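Local coordinates for periplasmic sugar-binding protein (Chloroflexus aurantiacus, PDB 4RXU) that binds beta-D-glucopyranose in its pocket and probably serves as the sugar-capturing component of an ABC-type carbohydrate transporter, at residues Ile87-Ala101 with Gly111-Thr124. Numbering follows the deposited sequence.
Sequences IKVLIICPHDGTAAA and GVKVISYDRLIRET. With BGC (beta-D-glucopyranose), chain C.
R119 runs out straight past P94 and C93: its CG lies anti to the carbonyl carbon (chi1 -63°), and the chain stays extended to NE. This carries the guanidinium to the glucose. R119 NE donates to BGC O1 at 3.0 Å, and NH2 reaches BGC O5. R119 NH1 turns back to P94 O at 3.2 Å, a nearly straight bond (171°) in the guanidinium plane. Water 2 joins NH1 to H95 ND1, and C93 SG packs against R119 CD. NH2 also forms a salt bridge with E42. An alanine in place of R119 would probably leave O1 and O5 of the sugar without these donors and E42 without its cationic mate.

Behind this site, strands 89-92 and 113-117 pair in parallel, the two strands of a right-handed beta-alpha-beta crossover through helix 101-109. L90 bonds twice to strand 113-117: its N donates to K113 O, and its O accepts from I115 N at 2.8 Å. I121 CD1 packs on I92 CG2 at 3.7 Å, and I121 CG1 rests on P94 CG and A100 CB. Farther on, R122 N donates to G97 O at 2.9 Å. D118 OD2 takes the O2 hydroxyl of the sugar at 2.7 Å. The end of strand 113-117 thus brings D118 and R119 to the glucose, while P94 O, water 2 on H95, and E42 hold the guanidinium with its edge toward the sugar.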
loop_
_atom_site.group_PDB
_atom_site.type_symbol
_atom_site.label_atom_id
_atom_site.label_comp_id
_atom_site.label_asym_id
_atom_site.label_seq_id
_atom_site.Cartn_x
_atom_site.Cartn_y
_atom_site.Cartn_z
ATOM N N ILE A 87 14.346 22.771 9.049
ATOM C CA ILE A 87 13.061 22.156 9.356
ATOM C C ILE A 87 12.932 21.775 10.825
ATOM O O ILE A 87 13.894 21.389 11.483
ATOM C CB ILE A 87 12.672 20.968 8.452
ATOM C CG1 ILE A 87 13.518 19.708 8.708
ATOM C CG2 ILE A 87 12.622 21.400 6.986
ATOM C CD1 ILE A 87 12.843 18.463 8.153
ATOM N N LYS A 88 11.708 21.892 11.324
ATOM C CA LYS A 88 11.341 21.454 12.661
ATOM C C LYS A 88 10.493 20.199 12.661
ATOM O O LYS A 88 10.378 19.535 13.693
ATOM C CB LYS A 88 10.575 22.565 13.383
ATOM C CG LYS A 88 11.376 23.847 13.607
ATOM C CD LYS A 88 12.680 23.568 14.327
ATOM C CE LYS A 88 13.561 24.804 14.404
ATOM N NZ LYS A 88 14.975 24.443 14.096
ATOM N N VAL A 89 9.894 19.881 11.511
ATOM C CA VAL A 89 9.055 18.677 11.376
ATOM C C VAL A 89 9.394 18.025 10.050
ATOM O O VAL A 89 9.412 18.681 9.015
ATOM C CB VAL A 89 7.548 19.002 11.367
ATOM C CG1 VAL A 89 6.723 17.725 11.253
ATOM C CG2 VAL A 89 7.115 19.777 12.612
ATOM N N LEU A 90 9.628 16.720 10.106
ATOM C CA LEU A 90 9.895 15.892 8.934
ATOM C C LEU A 90 8.687 14.988 8.709
ATOM O O LEU A 90 8.307 14.243 9.616
ATOM C CB LEU A 90 11.134 15.027 9.176
ATOM C CG LEU A 90 11.471 14.000 8.090
ATOM C CD1 LEU A 90 11.863 14.635 6.760
ATOM C CD2 LEU A 90 12.545 13.073 8.628
ATOM N N ILE A 91 8.094 15.057 7.514
ATOM C CA ILE A 91 7.090 14.069 7.084
ATOM C C ILE A 91 7.818 13.158 6.099
ATOM O O ILE A 91 8.313 13.618 5.061
ATOM C CB ILE A 91 5.907 14.762 6.394
ATOM C CG1 ILE A 91 5.157 15.674 7.382
ATOM C CG2 ILE A 91 4.974 13.735 5.768
ATOM C CD1 ILE A 91 4.320 16.726 6.679
ATOM N N ILE A 92 7.913 11.875 6.435
ATOM C CA ILE A 92 8.761 10.958 5.664
ATOM C C ILE A 92 8.107 9.596 5.427
ATOM O O ILE A 92 7.714 8.921 6.382
ATOM C CB ILE A 92 10.165 10.768 6.309
ATOM C CG1 ILE A 92 10.987 9.751 5.502
ATOM C CG2 ILE A 92 10.082 10.389 7.793
ATOM C CD1 ILE A 92 12.464 9.789 5.839
ATOM N N CYS A 93 8.019 9.233 4.142
ATOM C CA CYS A 93 7.650 7.904 3.738
ATOM C C CYS A 93 8.925 7.159 3.330
ATOM O O CYS A 93 9.517 7.481 2.307
ATOM C CB CYS A 93 6.645 7.933 2.609
ATOM S SG CYS A 93 6.245 6.291 2.037
ATOM N N PRO A 94 9.332 6.147 4.136
ATOM C CA PRO A 94 10.580 5.502 3.866
ATOM C C PRO A 94 10.545 4.589 2.673
ATOM O O PRO A 94 9.549 3.904 2.418
ATOM C CB PRO A 94 10.840 4.669 5.135
ATOM C CG PRO A 94 9.493 4.428 5.710
ATOM C CD PRO A 94 8.797 5.736 5.450
ATOM N N HIS A 95 11.657 4.552 1.959
ATOM C CA HIS A 95 11.823 3.492 0.974
ATOM C C HIS A 95 11.952 2.116 1.617
ATOM O O HIS A 95 11.253 1.165 1.255
ATOM C CB HIS A 95 13.029 3.730 0.106
ATOM C CG HIS A 95 13.252 2.595 -0.821
ATOM N ND1 HIS A 95 12.306 2.227 -1.750
ATOM C CD2 HIS A 95 14.225 1.663 -0.871
ATOM C CE1 HIS A 95 12.719 1.148 -2.382
ATOM N NE2 HIS A 95 13.892 0.797 -1.880
ATOM N N ASP A 96 12.822 2.041 2.611
ATOM C CA ASP A 96 13.066 0.815 3.347
ATOM C C ASP A 96 12.876 1.144 4.815
ATOM O O ASP A 96 13.606 1.944 5.364
ATOM C CB ASP A 96 14.472 0.284 3.063
ATOM C CG ASP A 96 14.785 -0.996 3.818
ATOM O OD1 ASP A 96 14.472 -1.129 5.031
ATOM O OD2 ASP A 96 15.373 -1.882 3.196
ATOM N N GLY A 97 11.877 0.544 5.441
ATOM C CA GLY A 97 11.449 1.021 6.761
ATOM C C GLY A 97 12.521 0.881 7.828
ATOM O O GLY A 97 12.778 1.784 8.586
ATOM N N THR A 98 13.165 -0.283 7.860
ATOM C CA THR A 98 14.211 -0.521 8.834
ATOM C C THR A 98 15.431 0.322 8.537
ATOM O O THR A 98 16.015 0.915 9.461
ATOM C CB THR A 98 14.576 -1.996 8.897
ATOM O OG1 THR A 98 13.447 -2.708 9.403
ATOM C CG2 THR A 98 15.755 -2.223 9.849
ATOM N N ALA A 99 15.809 0.392 7.266
ATOM C CA ALA A 99 16.991 1.172 6.884
ATOM C C ALA A 99 16.871 2.644 7.206
ATOM O O ALA A 99 17.875 3.310 7.398
ATOM C CB ALA A 99 17.287 1.040 5.414
ATOM N N ALA A 100 15.639 3.145 7.258
ATOM C CA ALA A 100 15.377 4.568 7.541
ATOM C C ALA A 100 15.598 4.951 9.008
ATOM O O ALA A 100 15.479 6.133 9.378
ATOM C CB ALA A 100 13.940 4.897 7.135
ATOM N N ALA A 101 15.895 3.963 9.859
ATOM C CA ALA A 101 16.122 4.277 11.261
ATOM C C ALA A 101 17.167 5.383 11.498
ATOM O O ALA A 101 16.933 6.319 12.284
ATOM C CB ALA A 101 16.456 3.012 12.058
ATOM N N GLY A 111 16.566 17.878 16.910
ATOM C CA GLY A 111 15.371 18.492 17.451
ATOM C C GLY A 111 14.227 18.567 16.469
ATOM O O GLY A 111 13.337 19.401 16.613
ATOM N N VAL A 112 14.245 17.660 15.492
ATOM C CA VAL A 112 13.211 17.617 14.482
ATOM C C VAL A 112 12.242 16.493 14.806
ATOM O O VAL A 112 12.657 15.357 15.052
ATOM C CB VAL A 112 13.805 17.383 13.083
ATOM C CG1 VAL A 112 12.693 17.312 12.029
ATOM C CG2 VAL A 112 14.827 18.471 12.760
ATOM N N LYS A 113 10.947 16.823 14.772
ATOM C CA LYS A 113 9.888 15.850 14.983
ATOM C C LYS A 113 9.760 14.999 13.722
ATOM O O LYS A 113 9.896 15.477 12.598
ATOM C CB LYS A 113 8.548 16.514 15.305
ATOM C CG LYS A 113 8.587 17.396 16.520
ATOM C CD LYS A 113 8.629 16.591 17.778
ATOM C CE LYS A 113 8.562 17.526 18.969
ATOM N NZ LYS A 113 9.138 16.809 20.113
ATOM N N VAL A 114 9.477 13.733 13.937
ATOM C CA VAL A 114 9.441 12.739 12.868
ATOM C C VAL A 114 8.034 12.141 12.740
ATOM O O VAL A 114 7.543 11.424 13.637
ATOM C CB VAL A 114 10.453 11.601 13.112
ATOM C CG1 VAL A 114 10.360 10.556 12.001
ATOM C CG2 VAL A 114 11.857 12.159 13.147
ATOM N N ILE A 115 7.390 12.465 11.618
ATOM C CA ILE A 115 6.095 11.908 11.265
ATOM C C ILE A 115 6.359 10.910 10.132
ATOM O O ILE A 115 6.632 11.277 8.987
ATOM C CB ILE A 115 5.126 12.984 10.771
ATOM C CG1 ILE A 115 4.939 14.076 11.835
ATOM C CG2 ILE A 115 3.798 12.349 10.368
ATOM C CD1 ILE A 115 4.013 15.208 11.424
ATOM N N SER A 116 6.285 9.629 10.463
ATOM C CA SER A 116 6.381 8.599 9.449
ATOM C C SER A 116 5.044 8.644 8.669
ATOM O O SER A 116 3.987 8.786 9.270
ATOM C CB SER A 116 6.611 7.254 10.130
ATOM O OG SER A 116 7.126 6.258 9.266
ATOM N N TYR A 117 5.131 8.573 7.345
ATOM C CA TYR A 117 4.022 8.870 6.466
ATOM C C TYR A 117 3.762 7.680 5.556
ATOM O O TYR A 117 4.631 7.272 4.796
ATOM C CB TYR A 117 4.350 10.091 5.624
ATOM C CG TYR A 117 3.229 10.494 4.682
ATOM C CD1 TYR A 117 2.115 11.167 5.129
ATOM C CD2 TYR A 117 3.296 10.170 3.344
ATOM C CE1 TYR A 117 1.088 11.501 4.264
ATOM C CE2 TYR A 117 2.293 10.529 2.468
ATOM C CZ TYR A 117 1.184 11.180 2.943
ATOM O OH TYR A 117 0.187 11.502 2.059
ATOM N N ASP A 118 2.553 7.142 5.681
ATOM C CA ASP A 118 2.046 5.984 4.942
ATOM C C ASP A 118 2.721 4.686 5.356
ATOM O O ASP A 118 2.042 3.727 5.691
ATOM C CB ASP A 118 2.108 6.131 3.427
ATOM C CG ASP A 118 1.312 5.062 2.754
ATOM O OD1 ASP A 118 0.079 5.256 2.643
ATOM O OD2 ASP A 118 1.892 3.997 2.404
ATOM N N ARG A 119 4.050 4.648 5.259
ATOM C CA ARG A 119 4.864 3.499 5.642
ATOM C C ARG A 119 5.587 3.828 6.917
ATOM O O ARG A 119 5.925 4.995 7.171
ATOM C CB ARG A 119 5.920 3.197 4.581
ATOM C CG ARG A 119 5.364 2.820 3.242
ATOM C CD ARG A 119 6.488 2.694 2.239
ATOM N NE ARG A 119 6.016 2.215 0.964
ATOM C CZ ARG A 119 6.757 2.139 -0.126
ATOM N NH1 ARG A 119 8.013 2.564 -0.108
ATOM N NH2 ARG A 119 6.233 1.654 -1.234
ATOM N N LEU A 120 5.822 2.790 7.710
ATOM C CA LEU A 120 6.414 2.936 9.020
ATOM C C LEU A 120 7.936 2.750 9.009
ATOM O O LEU A 120 8.456 1.760 8.512
ATOM C CB LEU A 120 5.769 1.896 9.946
ATOM C CG LEU A 120 6.097 1.965 11.437
ATOM C CD1 LEU A 120 5.782 3.333 12.028
ATOM C CD2 LEU A 120 5.375 0.835 12.162
ATOM N N ILE A 121 8.645 3.721 9.576
ATOM C CA ILE A 121 10.062 3.563 9.895
ATOM C C ILE A 121 10.182 2.629 11.084
ATOM O O ILE A 121 9.500 2.806 12.090
ATOM C CB ILE A 121 10.716 4.916 10.235
ATOM C CG1 ILE A 121 10.717 5.780 8.973
ATOM C CG2 ILE A 121 12.137 4.697 10.736
ATOM C CD1 ILE A 121 11.284 7.169 9.139
ATOM N N ARG A 122 11.068 1.649 10.966
ATOM C CA ARG A 122 11.213 0.585 11.948
ATOM C C ARG A 122 12.500 0.610 12.725
ATOM O O ARG A 122 13.470 1.238 12.316
ATOM C CB ARG A 122 11.064 -0.768 11.260
ATOM C CG ARG A 122 9.656 -0.992 10.728
ATOM C CD ARG A 122 9.524 -2.379 10.132
ATOM N NE ARG A 122 9.359 -3.402 11.175
ATOM C CZ ARG A 122 10.244 -4.310 11.542
ATOM N NH1 ARG A 122 11.447 -4.388 10.982
ATOM N NH2 ARG A 122 9.899 -5.162 12.510
ATOM N N GLU A 123 12.469 -0.070 13.867
ATOM C CA GLU A 123 13.669 -0.425 14.658
ATOM C C GLU A 123 14.363 0.804 15.240
ATOM O O GLU A 123 15.596 0.885 15.340
ATOM C CB GLU A 123 14.636 -1.270 13.838
ATOM C CG GLU A 123 14.076 -2.605 13.356
ATOM C CD GLU A 123 13.483 -3.502 14.441
ATOM O OE1 GLU A 123 13.711 -3.285 15.645
ATOM O OE2 GLU A 123 12.773 -4.460 14.073
ATOM N N THR A 124 13.539 1.756 15.638
ATOM C CA THR A 124 13.996 2.942 16.361
ATOM C C THR A 124 12.876 3.583 17.133
ATOM O O THR A 124 11.706 3.517 16.755
ATOM C CB THR A 124 14.634 4.032 15.464
ATOM O OG1 THR A 124 15.019 5.148 16.281
ATOM C CG2 THR A 124 13.708 4.515 14.374
HETATM C C2 BGC C . 1.397 2.013 -0.225
HETATM C C3 BGC C . 0.509 1.570 -1.370
HETATM C C4 BGC C . 1.333 1.505 -2.648
HETATM C C5 BGC C . 2.594 0.664 -2.449
HETATM C C6 BGC C . 3.535 0.697 -3.633
HETATM C C1 BGC C . 2.482 0.951 -0.157
HETATM O O1 BGC C . 3.271 1.058 0.991
HETATM O O2 BGC C . 0.626 2.071 0.980
HETATM O O3 BGC C . -0.555 2.510 -1.492
HETATM O O4 BGC C . 0.553 0.836 -3.658
HETATM O O5 BGC C . 3.309 1.104 -1.311
HETATM O O6 BGC C . 3.803 2.034 -4.064
HETATM O O HOH W 1 10.734 20.410 16.341
HETATM O O HOH W 2 9.575 2.678 -2.368
#